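Local coordinates for protein (glyceraldehyde 3-phosphate dehydrogenase) (Sulfolobus solfataricus, PDB 1B7G) that catalyses the phosphorylating oxidation of D-glyceraldehyde 3-phosphate in glycolysis, using NADP in marked preference to NAD as the cofactor, at residues D229-K234 with I285-D290; I48-P53 with S63-A68; I105-E110 with I134-C139; M218-I223 with M293-V298. The protein carries 1 engineered substitution. One frame throughout, in Å; residues are numbered along the deposited sequence.

Contact 1: residues D229-K234 with I285-D290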
loop_
_atom_site.group_PDB
_atom_site.type_symbol
_atom_site.label_atom_id
_atom_site.label_comp_id
_atom_site.label_asym_id
_atom_site.label_seq_id
_atom_site.Cartn_x
_atom_site.Cartn_y
_atom_site.Cartn_z
ATOM N N ASP A 229 -20.164 26.208 -25.656
ATOM C CA ASP A 229 -21.402 26.738 -25.156
ATOM C C ASP A 229 -21.406 26.919 -23.645
ATOM O O ASP A 229 -20.612 26.275 -22.962
ATOM C CB ASP A 229 -22.524 25.702 -25.516
ATOM C CG ASP A 229 -22.281 25.157 -26.920
ATOM O OD1 ASP A 229 -22.243 25.988 -27.857
ATOM O OD2 ASP A 229 -22.027 23.931 -27.043
ATOM N N LYS A 230 -22.327 27.745 -23.151
ATOM C CA LYS A 230 -22.478 27.936 -21.712
ATOM C C LYS A 230 -23.204 26.709 -21.184
ATOM O O LYS A 230 -24.073 26.169 -21.888
ATOM C CB LYS A 230 -23.253 29.208 -21.381
ATOM C CG LYS A 230 -22.786 30.450 -22.120
ATOM C CD LYS A 230 -23.625 31.662 -21.751
ATOM C CE LYS A 230 -23.154 32.916 -22.463
ATOM N NZ LYS A 230 -23.804 33.095 -23.791
ATOM N N VAL A 231 -22.800 26.166 -20.051
ATOM C CA VAL A 231 -23.423 24.951 -19.550
ATOM C C VAL A 231 -23.826 25.106 -18.088
ATOM O O VAL A 231 -23.352 26.012 -17.407
ATOM C CB VAL A 231 -22.529 23.693 -19.642
ATOM C CG1 VAL A 231 -22.087 23.376 -21.057
ATOM C CG2 VAL A 231 -21.326 23.790 -18.723
ATOM N N GLU A 232 -24.506 24.070 -17.604
ATOM C CA GLU A 232 -24.879 24.025 -16.186
ATOM C C GLU A 232 -23.961 23.080 -15.425
ATOM O O GLU A 232 -23.626 21.991 -15.911
ATOM C CB GLU A 232 -26.327 23.532 -16.088
ATOM C CG GLU A 232 -27.364 24.570 -16.477
ATOM C CD GLU A 232 -27.675 25.524 -15.339
ATOM O OE1 GLU A 232 -26.965 25.478 -14.307
ATOM O OE2 GLU A 232 -28.629 26.319 -15.476
ATOM N N LYS A 233 -23.585 23.441 -14.204
ATOM C CA LYS A 233 -22.747 22.584 -13.380
ATOM C C LYS A 233 -23.323 21.174 -13.261
ATOM O O LYS A 233 -22.617 20.180 -13.421
ATOM C CB LYS A 233 -22.599 23.146 -11.958
ATOM C CG LYS A 233 -21.699 22.261 -11.086
ATOM C CD LYS A 233 -21.943 22.573 -9.615
ATOM C CE LYS A 233 -20.639 22.805 -8.869
ATOM N NZ LYS A 233 -20.667 24.123 -8.159
ATOM N N LYS A 234 -24.623 21.087 -12.987
ATOM C CA LYS A 234 -25.324 19.826 -12.871
ATOM C C LYS A 234 -25.063 18.911 -14.067
ATOM O O LYS A 234 -24.978 17.691 -13.877
ATOM C CB LYS A 234 -26.829 20.035 -12.684
ATOM C CG LYS A 234 -27.479 20.811 -13.832
ATOM C CD LYS A 234 -28.963 21.035 -13.571
ATOM C CE LYS A 234 -29.452 22.310 -14.248
ATOM N NZ LYS A 234 -30.841 22.656 -13.831
ATOM N N ILE A 285 -15.131 21.293 -8.688
ATOM C CA ILE A 285 -15.870 21.495 -9.908
ATOM C C ILE A 285 -16.557 22.848 -9.944
ATOM O O ILE A 285 -17.614 23.082 -9.372
ATOM C CB ILE A 285 -16.861 20.356 -10.200
ATOM C CG1 ILE A 285 -16.083 19.022 -10.347
ATOM C CG2 ILE A 285 -17.607 20.698 -11.500
ATOM C CD1 ILE A 285 -17.072 17.820 -10.389
ATOM N N TYR A 286 -15.949 23.731 -10.729
ATOM C CA TYR A 286 -16.431 25.101 -10.902
ATOM C C TYR A 286 -16.903 25.360 -12.326
ATOM O O TYR A 286 -16.118 25.340 -13.274
ATOM C CB TYR A 286 -15.299 26.029 -10.495
ATOM C CG TYR A 286 -15.509 27.500 -10.723
ATOM C CD1 TYR A 286 -15.481 28.069 -11.992
ATOM C CD2 TYR A 286 -15.714 28.341 -9.643
ATOM C CE1 TYR A 286 -15.674 29.431 -12.180
ATOM C CE2 TYR A 286 -15.901 29.703 -9.813
ATOM C CZ TYR A 286 -15.872 30.238 -11.077
ATOM O OH TYR A 286 -16.067 31.596 -11.213
ATOM N N VAL A 287 -18.203 25.586 -12.488
ATOM C CA VAL A 287 -18.807 25.829 -13.782
ATOM C C VAL A 287 -19.466 27.206 -13.787
ATOM O O VAL A 287 -20.301 27.504 -12.935
ATOM C CB VAL A 287 -19.866 24.758 -14.109
ATOM C CG1 VAL A 287 -20.408 24.987 -15.511
ATOM C CG2 VAL A 287 -19.299 23.352 -13.914
ATOM N N LYS A 288 -18.985 28.047 -14.692
ATOM C CA LYS A 288 -19.586 29.351 -14.905
ATOM C C LYS A 288 -19.648 29.678 -16.398
ATOM O O LYS A 288 -18.644 30.010 -17.021
ATOM C CB LYS A 288 -18.899 30.501 -14.176
ATOM C CG LYS A 288 -19.813 31.736 -14.163
ATOM C CD LYS A 288 -19.133 32.954 -13.568
ATOM C CE LYS A 288 -20.202 34.006 -13.240
ATOM N NZ LYS A 288 -19.667 35.386 -13.420
ATOM N N ASP A 289 -20.856 29.591 -16.940
ATOM C CA ASP A 289 -21.009 29.852 -18.370
ATOM C C ASP A 289 -20.153 28.859 -19.157
ATOM O O ASP A 289 -20.498 27.682 -19.148
ATOM C CB ASP A 289 -20.687 31.289 -18.734
ATOM C CG ASP A 289 -21.576 32.332 -18.094
ATOM O OD1 ASP A 289 -22.760 32.095 -17.765
ATOM O OD2 ASP A 289 -21.050 33.452 -17.902
ATOM N N ASP A 290 -19.189 29.344 -19.931
ATOM C CA ASP A 290 -18.360 28.487 -20.757
ATOM C C ASP A 290 -17.021 28.117 -20.089
ATOM O O ASP A 290 -16.206 27.433 -20.703
ATOM C CB ASP A 290 -18.067 29.120 -22.113
ATOM C CG ASP A 290 -17.140 30.316 -22.049
ATOM O OD1 ASP A 290 -16.772 30.782 -20.953
ATOM O OD2 ASP A 290 -16.784 30.827 -23.140
HETATM O O HOH W 1 -19.578 26.865 -9.997
HETATM O O HOH W 2 -18.199 24.974 -6.859
#

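Contact 2: residues I48-P53 with S63-A68. Engineered in segment 48-53: Val52 (natural residue Leu). Unlike the reference sequence in segment 48-53: Ile48 (reference Tyr).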
loop_
_atom_site.group_PDB
_atom_site.type_symbol
_atom_site.label_atom_id
_atom_site.label_comp_id
_atom_site.label_asym_id
_atom_site.label_seq_id
_atom_site.Cartn_x
_atom_site.Cartn_y
_atom_site.Cartn_z
ATOM N N ILE A 48 4.892 -17.241 -13.201
ATOM C CA ILE A 48 5.067 -16.453 -14.422
ATOM C C ILE A 48 6.403 -16.780 -15.065
ATOM O O ILE A 48 7.463 -16.778 -14.443
ATOM C CB ILE A 48 4.929 -14.943 -14.083
ATOM C CG1 ILE A 48 3.511 -14.665 -13.563
ATOM C CG2 ILE A 48 5.197 -14.119 -15.337
ATOM C CD1 ILE A 48 3.376 -13.296 -12.883
ATOM N N ARG A 49 6.388 -17.102 -16.340
ATOM C CA ARG A 49 7.592 -17.396 -17.106
ATOM C C ARG A 49 8.379 -16.108 -17.368
ATOM O O ARG A 49 7.811 -15.158 -17.926
ATOM C CB ARG A 49 7.207 -18.019 -18.450
ATOM C CG ARG A 49 6.748 -19.478 -18.303
ATOM C CD ARG A 49 6.404 -20.061 -19.677
ATOM N NE ARG A 49 5.765 -21.351 -19.535
ATOM C CZ ARG A 49 5.098 -22.075 -20.410
ATOM N NH1 ARG A 49 4.896 -21.677 -21.658
ATOM N NH2 ARG A 49 4.611 -23.250 -20.015
ATOM N N ILE A 50 9.644 -16.116 -17.014
ATOM C CA ILE A 50 10.516 -14.979 -17.219
ATOM C C ILE A 50 11.548 -15.195 -18.309
ATOM O O ILE A 50 12.313 -16.158 -18.307
ATOM C CB ILE A 50 11.276 -14.609 -15.930
ATOM C CG1 ILE A 50 10.279 -14.386 -14.785
ATOM C CG2 ILE A 50 12.138 -13.371 -16.191
ATOM C CD1 ILE A 50 10.977 -14.223 -13.448
ATOM N N TYR A 51 11.550 -14.291 -19.271
ATOM C CA TYR A 51 12.453 -14.313 -20.405
ATOM C C TYR A 51 13.438 -13.152 -20.241
ATOM O O TYR A 51 13.052 -12.115 -19.678
ATOM C CB TYR A 51 11.689 -14.208 -21.693
ATOM C CG TYR A 51 10.718 -15.339 -21.975
ATOM C CD1 TYR A 51 9.538 -15.478 -21.283
ATOM C CD2 TYR A 51 10.995 -16.247 -23.003
ATOM C CE1 TYR A 51 8.659 -16.513 -21.566
ATOM C CE2 TYR A 51 10.108 -17.272 -23.309
ATOM C CZ TYR A 51 8.946 -17.404 -22.583
ATOM O OH TYR A 51 8.050 -18.421 -22.872
ATOM N N VAL A 52 14.678 -13.350 -20.620
ATOM C CA VAL A 52 15.751 -12.393 -20.369
ATOM C C VAL A 52 16.569 -12.145 -21.629
ATOM O O VAL A 52 16.820 -13.096 -22.371
ATOM C CB VAL A 52 16.706 -12.984 -19.311
ATOM C CG1 VAL A 52 17.939 -12.071 -19.134
ATOM C CG2 VAL A 52 16.036 -13.145 -17.948
ATOM N N PRO A 53 17.054 -10.923 -21.836
ATOM C CA PRO A 53 17.886 -10.621 -22.985
ATOM C C PRO A 53 19.111 -11.525 -23.003
ATOM O O PRO A 53 19.804 -11.653 -22.000
ATOM C CB PRO A 53 18.303 -9.164 -22.808
ATOM C CG PRO A 53 17.338 -8.601 -21.832
ATOM C CD PRO A 53 16.828 -9.739 -20.989
ATOM N N SER A 63 21.032 -16.089 -10.021
ATOM C CA SER A 63 20.055 -15.967 -8.960
ATOM C C SER A 63 19.316 -17.257 -8.646
ATOM O O SER A 63 18.611 -17.378 -7.640
ATOM C CB SER A 63 19.011 -14.892 -9.363
ATOM O OG SER A 63 18.321 -15.295 -10.541
ATOM N N GLY A 64 19.325 -18.203 -9.587
ATOM C CA GLY A 64 18.588 -19.442 -9.386
ATOM C C GLY A 64 17.178 -19.318 -9.940
ATOM O O GLY A 64 16.401 -20.276 -9.852
ATOM N N ILE A 65 16.834 -18.152 -10.499
ATOM C CA ILE A 65 15.485 -18.043 -11.094
ATOM C C ILE A 65 15.617 -18.540 -12.520
ATOM O O ILE A 65 16.487 -18.081 -13.259
ATOM C CB ILE A 65 14.988 -16.588 -11.058
ATOM C CG1 ILE A 65 14.941 -16.087 -9.604
ATOM C CG2 ILE A 65 13.609 -16.456 -11.693
ATOM C CD1 ILE A 65 14.685 -14.589 -9.494
ATOM N N PRO A 66 14.825 -19.530 -12.912
ATOM C CA PRO A 66 14.909 -20.059 -14.255
ATOM C C PRO A 66 14.460 -19.029 -15.293
ATOM O O PRO A 66 13.532 -18.286 -15.020
ATOM C CB PRO A 66 13.961 -21.251 -14.235
ATOM C CG PRO A 66 13.018 -20.984 -13.112
ATOM C CD PRO A 66 13.770 -20.160 -12.096
ATOM N N VAL A 67 15.030 -19.081 -16.473
ATOM C CA VAL A 67 14.794 -18.279 -17.630
ATOM C C VAL A 67 14.187 -19.093 -18.775
ATOM O O VAL A 67 14.851 -19.961 -19.354
ATOM C CB VAL A 67 16.131 -17.699 -18.140
ATOM C CG1 VAL A 67 15.944 -16.947 -19.454
ATOM C CG2 VAL A 67 16.782 -16.805 -17.111
ATOM N N ALA A 68 13.003 -18.741 -19.227
ATOM C CA ALA A 68 12.287 -19.470 -20.257
ATOM C C ALA A 68 12.831 -19.302 -21.650
ATOM O O ALA A 68 12.567 -20.152 -22.511
ATOM C CB ALA A 68 10.809 -19.108 -20.177
HETATM O O HOH W 3 10.983 -18.578 -16.198
#

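Contact 3: residues I105-E110 with I134-C139. With SO4 (sulfate ion), chain C.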
loop_
_atom_site.group_PDB
_atom_site.type_symbol
_atom_site.label_atom_id
_atom_site.label_comp_id
_atom_site.label_asym_id
_atom_site.label_seq_id
_atom_site.Cartn_x
_atom_site.Cartn_y
_atom_site.Cartn_z
ATOM N N ILE A 105 2.189 -2.781 -28.279
ATOM C CA ILE A 105 1.603 -1.639 -27.568
ATOM C C ILE A 105 2.733 -0.919 -26.815
ATOM O O ILE A 105 3.440 -1.606 -26.040
ATOM C CB ILE A 105 0.580 -2.074 -26.513
ATOM C CG1 ILE A 105 -0.449 -3.109 -27.013
ATOM C CG2 ILE A 105 -0.157 -0.856 -25.961
ATOM C CD1 ILE A 105 -1.268 -2.645 -28.190
ATOM N N PHE A 106 2.906 0.391 -27.030
ATOM C CA PHE A 106 4.019 1.050 -26.303
ATOM C C PHE A 106 3.506 2.031 -25.259
ATOM O O PHE A 106 2.328 2.386 -25.258
ATOM C CB PHE A 106 5.005 1.722 -27.221
ATOM C CG PHE A 106 5.719 0.940 -28.269
ATOM C CD1 PHE A 106 5.120 0.729 -29.513
ATOM C CD2 PHE A 106 6.983 0.442 -28.077
ATOM C CE1 PHE A 106 5.787 0.048 -30.500
ATOM C CE2 PHE A 106 7.643 -0.278 -29.041
ATOM C CZ PHE A 106 7.039 -0.448 -30.276
ATOM N N GLN A 107 4.378 2.446 -24.332
ATOM C CA GLN A 107 3.961 3.351 -23.258
ATOM C C GLN A 107 4.218 4.799 -23.623
ATOM O O GLN A 107 4.997 5.072 -24.539
ATOM C CB GLN A 107 4.575 2.953 -21.916
ATOM C CG GLN A 107 4.232 1.474 -21.573
ATOM C CD GLN A 107 2.793 1.130 -21.826
ATOM O OE1 GLN A 107 1.885 1.789 -21.318
ATOM N NE2 GLN A 107 2.528 0.080 -22.636
ATOM N N GLY A 108 3.577 5.733 -22.936
ATOM C CA GLY A 108 3.643 7.137 -23.231
ATOM C C GLY A 108 4.940 7.885 -23.251
ATOM O O GLY A 108 5.025 9.022 -23.744
ATOM N N GLY A 109 6.009 7.319 -22.721
ATOM C CA GLY A 109 7.330 7.877 -22.614
ATOM C C GLY A 109 8.084 7.788 -23.938
ATOM O O GLY A 109 9.128 8.406 -24.118
ATOM N N GLU A 110 7.557 6.982 -24.851
ATOM C CA GLU A 110 8.120 6.841 -26.182
ATOM C C GLU A 110 7.682 7.998 -27.080
ATOM O O GLU A 110 6.672 8.633 -26.778
ATOM C CB GLU A 110 7.614 5.525 -26.813
ATOM C CG GLU A 110 8.184 4.310 -26.071
ATOM C CD GLU A 110 9.691 4.208 -26.095
ATOM O OE1 GLU A 110 10.329 4.515 -27.125
ATOM O OE2 GLU A 110 10.281 3.766 -25.086
ATOM N N ILE A 134 0.661 0.668 -31.392
ATOM C CA ILE A 134 -0.191 1.669 -30.723
ATOM C C ILE A 134 0.581 2.260 -29.544
ATOM O O ILE A 134 1.212 1.512 -28.798
ATOM C CB ILE A 134 -1.485 1.006 -30.218
ATOM C CG1 ILE A 134 -2.390 0.579 -31.394
ATOM C CG2 ILE A 134 -2.271 1.915 -29.275
ATOM C CD1 ILE A 134 -3.745 0.027 -30.966
ATOM N N ARG A 135 0.573 3.597 -29.396
ATOM C CA ARG A 135 1.276 4.168 -28.239
ATOM C C ARG A 135 0.238 4.578 -27.211
ATOM O O ARG A 135 -0.633 5.387 -27.529
ATOM C CB ARG A 135 2.126 5.407 -28.585
ATOM C CG ARG A 135 2.891 5.889 -27.321
ATOM C CD ARG A 135 3.631 7.208 -27.661
ATOM N NE ARG A 135 2.654 8.251 -27.971
ATOM C CZ ARG A 135 2.899 9.555 -27.889
ATOM N NH1 ARG A 135 4.078 9.975 -27.450
ATOM N NH2 ARG A 135 1.939 10.419 -28.162
ATOM N N VAL A 136 0.176 3.889 -26.079
ATOM C CA VAL A 136 -0.746 4.329 -25.031
ATOM C C VAL A 136 -0.099 5.598 -24.423
ATOM O O VAL A 136 1.031 5.521 -23.974
ATOM C CB VAL A 136 -0.945 3.281 -23.939
ATOM C CG1 VAL A 136 -1.658 3.897 -22.726
ATOM C CG2 VAL A 136 -1.759 2.055 -24.451
ATOM N N VAL A 137 -0.801 6.718 -24.380
ATOM C CA VAL A 137 -0.213 7.962 -23.869
ATOM C C VAL A 137 0.210 7.821 -22.400
ATOM O O VAL A 137 -0.155 6.867 -21.708
ATOM C CB VAL A 137 -1.152 9.163 -23.991
ATOM C CG1 VAL A 137 -1.003 9.810 -25.380
ATOM C CG2 VAL A 137 -2.598 8.786 -23.743
ATOM N N SER A 138 0.994 8.803 -21.924
ATOM C CA SER A 138 1.516 8.730 -20.554
ATOM C C SER A 138 0.410 8.771 -19.541
ATOM O O SER A 138 -0.755 9.108 -19.812
ATOM C CB SER A 138 2.500 9.924 -20.318
ATOM O OG SER A 138 1.670 11.107 -20.144
ATOM N N CYS A 139 0.752 8.543 -18.264
ATOM C CA CYS A 139 -0.209 8.574 -17.184
ATOM C C CYS A 139 -0.956 9.916 -17.076
ATOM O O CYS A 139 -2.161 9.952 -16.893
ATOM C CB CYS A 139 0.573 8.356 -15.839
ATOM S SG CYS A 139 1.555 6.808 -15.880
HETATM S S SO4 C . 3.761 12.049 -17.357
HETATM O O1 SO4 C . 5.045 11.439 -17.036
HETATM O O2 SO4 C . 3.619 13.377 -16.543
HETATM O O3 SO4 C . 2.553 11.290 -17.044
HETATM O O4 SO4 C . 3.818 12.358 -18.797
HETATM O O HOH W 4 1.675 4.675 -21.085
HETATM O O HOH W 5 2.429 10.377 -23.768
#

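Contact 4: residues M218-I223 with M293-V298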
loop_
_atom_site.group_PDB
_atom_site.type_symbol
_atom_site.label_atom_id
_atom_site.label_comp_id
_atom_site.label_asym_id
_atom_site.label_seq_id
_atom_site.Cartn_x
_atom_site.Cartn_y
_atom_site.Cartn_z
ATOM N N MET A 218 0.955 10.196 -5.767
ATOM C CA MET A 218 0.077 10.519 -6.893
ATOM C C MET A 218 0.457 11.899 -7.445
ATOM O O MET A 218 0.922 12.737 -6.652
ATOM C CB MET A 218 -1.350 10.692 -6.342
ATOM C CG MET A 218 -2.123 9.403 -6.093
ATOM S SD MET A 218 -3.762 9.667 -5.460
ATOM C CE MET A 218 -4.127 7.996 -4.837
ATOM N N HIS A 219 0.102 12.100 -8.692
ATOM C CA HIS A 219 0.165 13.394 -9.326
ATOM C C HIS A 219 -1.142 14.126 -9.045
ATOM O O HIS A 219 -2.140 13.466 -8.732
ATOM C CB HIS A 219 0.227 13.235 -10.850
ATOM C CG HIS A 219 1.352 12.429 -11.383
ATOM N ND1 HIS A 219 2.668 12.691 -11.130
ATOM C CD2 HIS A 219 1.357 11.339 -12.202
ATOM C CE1 HIS A 219 3.448 11.860 -11.769
ATOM N NE2 HIS A 219 2.649 11.014 -12.456
ATOM N N MET A 220 -1.152 15.436 -9.322
ATOM C CA MET A 220 -2.346 16.217 -9.303
ATOM C C MET A 220 -2.392 17.172 -10.493
ATOM O O MET A 220 -1.390 17.726 -10.954
ATOM C CB MET A 220 -2.669 17.023 -8.026
ATOM C CG MET A 220 -3.373 16.177 -6.962
ATOM S SD MET A 220 -3.929 17.099 -5.544
ATOM C CE MET A 220 -5.431 17.857 -6.245
ATOM N N HIS A 221 -3.636 17.360 -11.001
ATOM C CA HIS A 221 -3.844 18.301 -12.094
ATOM C C HIS A 221 -4.783 19.444 -11.675
ATOM O O HIS A 221 -5.721 19.284 -10.969
ATOM C CB HIS A 221 -4.455 17.700 -13.379
ATOM C CG HIS A 221 -3.609 16.624 -14.009
ATOM N ND1 HIS A 221 -3.695 16.339 -15.372
ATOM C CD2 HIS A 221 -2.702 15.790 -13.498
ATOM C CE1 HIS A 221 -2.803 15.352 -15.627
ATOM N NE2 HIS A 221 -2.236 15.003 -14.510
ATOM N N PHE A 222 -4.497 20.618 -12.268
ATOM C CA PHE A 222 -5.366 21.778 -11.936
ATOM C C PHE A 222 -5.756 22.389 -13.278
ATOM O O PHE A 222 -4.857 22.710 -14.068
ATOM C CB PHE A 222 -4.637 22.785 -11.058
ATOM C CG PHE A 222 -4.143 22.184 -9.760
ATOM C CD1 PHE A 222 -5.010 22.016 -8.698
ATOM C CD2 PHE A 222 -2.841 21.734 -9.639
ATOM C CE1 PHE A 222 -4.564 21.435 -7.517
ATOM C CE2 PHE A 222 -2.391 21.147 -8.462
ATOM C CZ PHE A 222 -3.260 21.003 -7.399
ATOM N N ILE A 223 -7.039 22.288 -13.612
ATOM C CA ILE A 223 -7.350 22.554 -15.017
ATOM C C ILE A 223 -8.457 23.568 -15.252
ATOM O O ILE A 223 -9.257 23.867 -14.416
ATOM C CB ILE A 223 -7.755 21.291 -15.805
ATOM C CG1 ILE A 223 -9.098 20.808 -15.251
ATOM C CG2 ILE A 223 -6.716 20.185 -15.754
ATOM C CD1 ILE A 223 -9.800 19.925 -16.288
ATOM N N MET A 293 -13.583 24.883 -14.207
ATOM C CA MET A 293 -12.319 24.689 -13.492
ATOM C C MET A 293 -12.506 23.483 -12.553
ATOM O O MET A 293 -13.627 23.238 -12.191
ATOM C CB MET A 293 -11.884 25.932 -12.733
ATOM C CG MET A 293 -11.028 26.895 -13.539
ATOM S SD MET A 293 -10.651 28.452 -12.682
ATOM C CE MET A 293 -12.250 29.223 -12.722
ATOM N N LEU A 294 -11.477 22.681 -12.364
ATOM C CA LEU A 294 -11.523 21.575 -11.402
ATOM C C LEU A 294 -10.112 21.037 -11.139
ATOM O O LEU A 294 -9.127 21.309 -11.854
ATOM C CB LEU A 294 -12.489 20.467 -11.832
ATOM C CG LEU A 294 -12.208 19.828 -13.200
ATOM C CD1 LEU A 294 -11.234 18.682 -13.077
ATOM C CD2 LEU A 294 -13.528 19.368 -13.840
ATOM N N MET A 295 -9.963 20.189 -10.125
ATOM C CA MET A 295 -8.646 19.573 -9.888
ATOM C C MET A 295 -8.849 18.083 -9.639
ATOM O O MET A 295 -9.932 17.655 -9.179
ATOM C CB MET A 295 -7.979 20.236 -8.636
ATOM C CG MET A 295 -8.872 19.994 -7.422
ATOM S SD MET A 295 -8.099 20.433 -5.896
ATOM C CE MET A 295 -8.071 22.183 -5.888
ATOM N N TYR A 296 -7.822 17.303 -9.931
ATOM C CA TYR A 296 -7.950 15.854 -9.739
ATOM C C TYR A 296 -6.607 15.240 -9.416
ATOM O O TYR A 296 -5.527 15.799 -9.727
ATOM C CB TYR A 296 -8.659 15.229 -10.972
ATOM C CG TYR A 296 -8.047 15.484 -12.325
ATOM C CD1 TYR A 296 -6.913 14.775 -12.748
ATOM C CD2 TYR A 296 -8.589 16.385 -13.209
ATOM C CE1 TYR A 296 -6.370 15.009 -13.994
ATOM C CE2 TYR A 296 -8.064 16.605 -14.469
ATOM C CZ TYR A 296 -6.934 15.934 -14.849
ATOM O OH TYR A 296 -6.372 16.186 -16.072
ATOM N N ALA A 297 -6.683 14.049 -8.788
ATOM C CA ALA A 297 -5.483 13.264 -8.543
ATOM C C ALA A 297 -5.314 12.165 -9.579
ATOM O O ALA A 297 -6.313 11.665 -10.143
ATOM C CB ALA A 297 -5.489 12.639 -7.133
ATOM N N VAL A 298 -4.089 11.737 -9.843
ATOM C CA VAL A 298 -3.817 10.657 -10.786
ATOM C C VAL A 298 -2.875 9.632 -10.126
ATOM O O VAL A 298 -1.797 10.003 -9.679
ATOM C CB VAL A 298 -3.148 11.162 -12.065
ATOM C CG1 VAL A 298 -2.826 10.045 -13.039
ATOM C CG2 VAL A 298 -4.015 12.237 -12.784
#

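Contact 1: residues D229-K234 with I285-D290
Residues 229-233 and 285-290 run in roughly opposite directions, 158° apart end to end, and a single backbone hydrogen bond ties them. Val231 N donates to Asp289 O over 2.9 Å with a nearly straight N-H (160°), arriving from above the carbonyl plane. The same oxygen takes a CA-H...O contact from Lys230 CA at 3.2 Å, so two consecutive residues close on one carbonyl. Asp289 itself has positive phi (60°), which suits the tight bend between strands 278-288 and 291-298.

Val287 carries the apolar part, and its two methyls divide the work. CG1, anti to the backbone N, touches Val231 CG2 at 3.5 Å, the two side chains crossing at about a right angle; CG2 lies against Lys233, 3.6 Å from its CA. The Lys233 chain, bent at its last two torsions, reaches back along the strand, where a water bridges its NZ, 2.9 Å away, to Ile285 O. At the other end Lys230 and Asp289 lie side by side, pointing the same way, but their charged ends stay apart, with NZ 6.2 Å from OD1.

This is a surface contact at the start of helix 233-241, for which Glu232 is the N-cap residue. Ile285 and Val287 pack under that helix on Leu237, Leu240 and Ile236, while Tyr286 pairs through its backbone with Met293 of the adjacent strand.

Contact 2: residues I48-P53 with S63-A68
A methyl set against a flat ring opens this contact: Ala68 CB rests over one face of Tyr51, 3.6 Å from the ring centroid and 15° off its normal, a CH-pi contact. It leans toward the phenol end, where CZ of Tyr51 is its nearest ring atom. The CB of Arg49 comes up to the same methyl at 4.1 Å. Further along, the valine side chains cross at about a right angle, CG2 of the engineered Val52 meeting Val67 CG2 at 3.8 Å, both beside Phe60. In this Rossmann-type nucleotide-binding domain, strand 50-51 is an outermost strand of the parallel sheet, and residues 65-68 run nearly perpendicular to residues 49-52, at 92° end to end. Ala68 N donates to Ile50 O at 2.8 Å, and a water links Ile50 N to Pro66 O. Toward helix 38-45, where Ile50 touches Ala40 and Ile65 touches His44, the extended end of Ile50, its CD1, meets the branch methyl CG2 of Ile65 at 3.9 Å; Ile65 also packs on Tyr253 of the second subunit.

Contact 3: residues I105-E110 with I134-C139
Arg135 NH1 has one firm hydrogen bond, to Glu110 O at 3.0 Å in both the guanidinium and the carbonyl plane, and two long, weak ion pairs, to Asp196 and a second sulfate. NH2 bonds Ser118 OG, and Ser199 OG weakly, while NE is hydrogen-bonded elsewhere in the structure. CG stands anti to the backbone N (chi1 -177°), and a bend at chi3 (64°) swings the head beneath the turn 107-110, whose Gln107 O lies 3.6 Å from Arg135 CG. An alanine here removes the bonds to Glu110 O and Ser118 and would probably loosen the end of the turn.

Strands 103-106 and 133-136 are parallel neighbours in the Rossmann-type sheet, and their C-terminal ends carry the active-site loops. Phe106 N donates to Ile134 O at 2.7 Å, nearly along the C=O axis, and Phe106 O accepts from Val136 N. Behind this pairing CG2 of Ile105 meets CG2 of Val136 at 3.6 Å.

Gly108 then presses so close to residues 137-138, its CA 3.4 Å from Ser138 N, that any CB would clash. One water joins Gly108 O to Ser138 N. Ser138, the N-cap of helix 139-152, turns OG into the crowded position between N and carbonyl carbon; there it caps a backbone N of the helix, bonds Thr141 OG1 and donates to sulfate O4 at 2.8 Å, in the phosphate site beside Cys139, the nucleophile by similarity.

Contact 4: residues M218-I223 with M293-V298
Six backbone hydrogen bonds join these antiparallel strands, whose axes run 159° apart, in three hydrogen-bonded pairs: His219 with Val298, His221 with Tyr296, and Ile223 with Leu294. The straightest is Ile223 N to Leu294 O, at 2.9 Å and nearly along the C=O axis.

The aromatic contact belongs to the face of His221 and Tyr296. CB of His221 sits over the phenol ring, 3.6 Å from its centroid in a CH-pi contact, and the ring planes meet obliquely at 34°. Tyr296 CE1 lies only 3.2 Å from His221 CG. The hydroxyl closes the pair with a weak bond, His221 ND1 to Tyr296 OH at 2.8 Å, bent to 118°. At its far side His221 NE2 binds Asn140 OD1, so both ring nitrogens have partners and the ring's rotation is probably fixed. A leucine here has neither ring nitrogen, and would probably leave Asn140, a residue of the phosphate site, and the Tyr296 hydroxyl less firmly held.

Apolar contacts complete both faces. Ile223 CG1 meets Leu294 CD1 at 3.7 Å; on the reverse face Met295 CB touches Phe222 CD1 at 3.5 Å, its sulfur standing at the ring edge as a Met-aromatic contact.

His219, of the catalytic site, is tethered through ND1 to Arg167 N. Helix 139-152 covers the histidine face, helix 258-267 touches Met218 and Ala297 on the other, and strands 157-167 and 278-288 flank the pair within the mixed sheet.

From the N terminus, contact 2 comes first, closing the short excursion through helix 57-61 at one edge of the parallel sheet. Contact 3 follows in series, joining two inner strands of that sheet around a loop that includes helix 121-128. The chain then enters the mixed sheet, where contact 4 spans the longest interval, from 218-223 to 293-298. Contact 1 lies wholly within that interval and shares its sheet: strands 278-288 and 291-298 are neighbours, and the two contacts touch. Contacts 1 and 2 stand on opposite sides of the chain's centre, about 54 Å between contact centres. Contacts 3 and 4 touch through Cys139 and Val298, where the start of helix 139-152 packs on the end of strand 291-298, near the catalytic site.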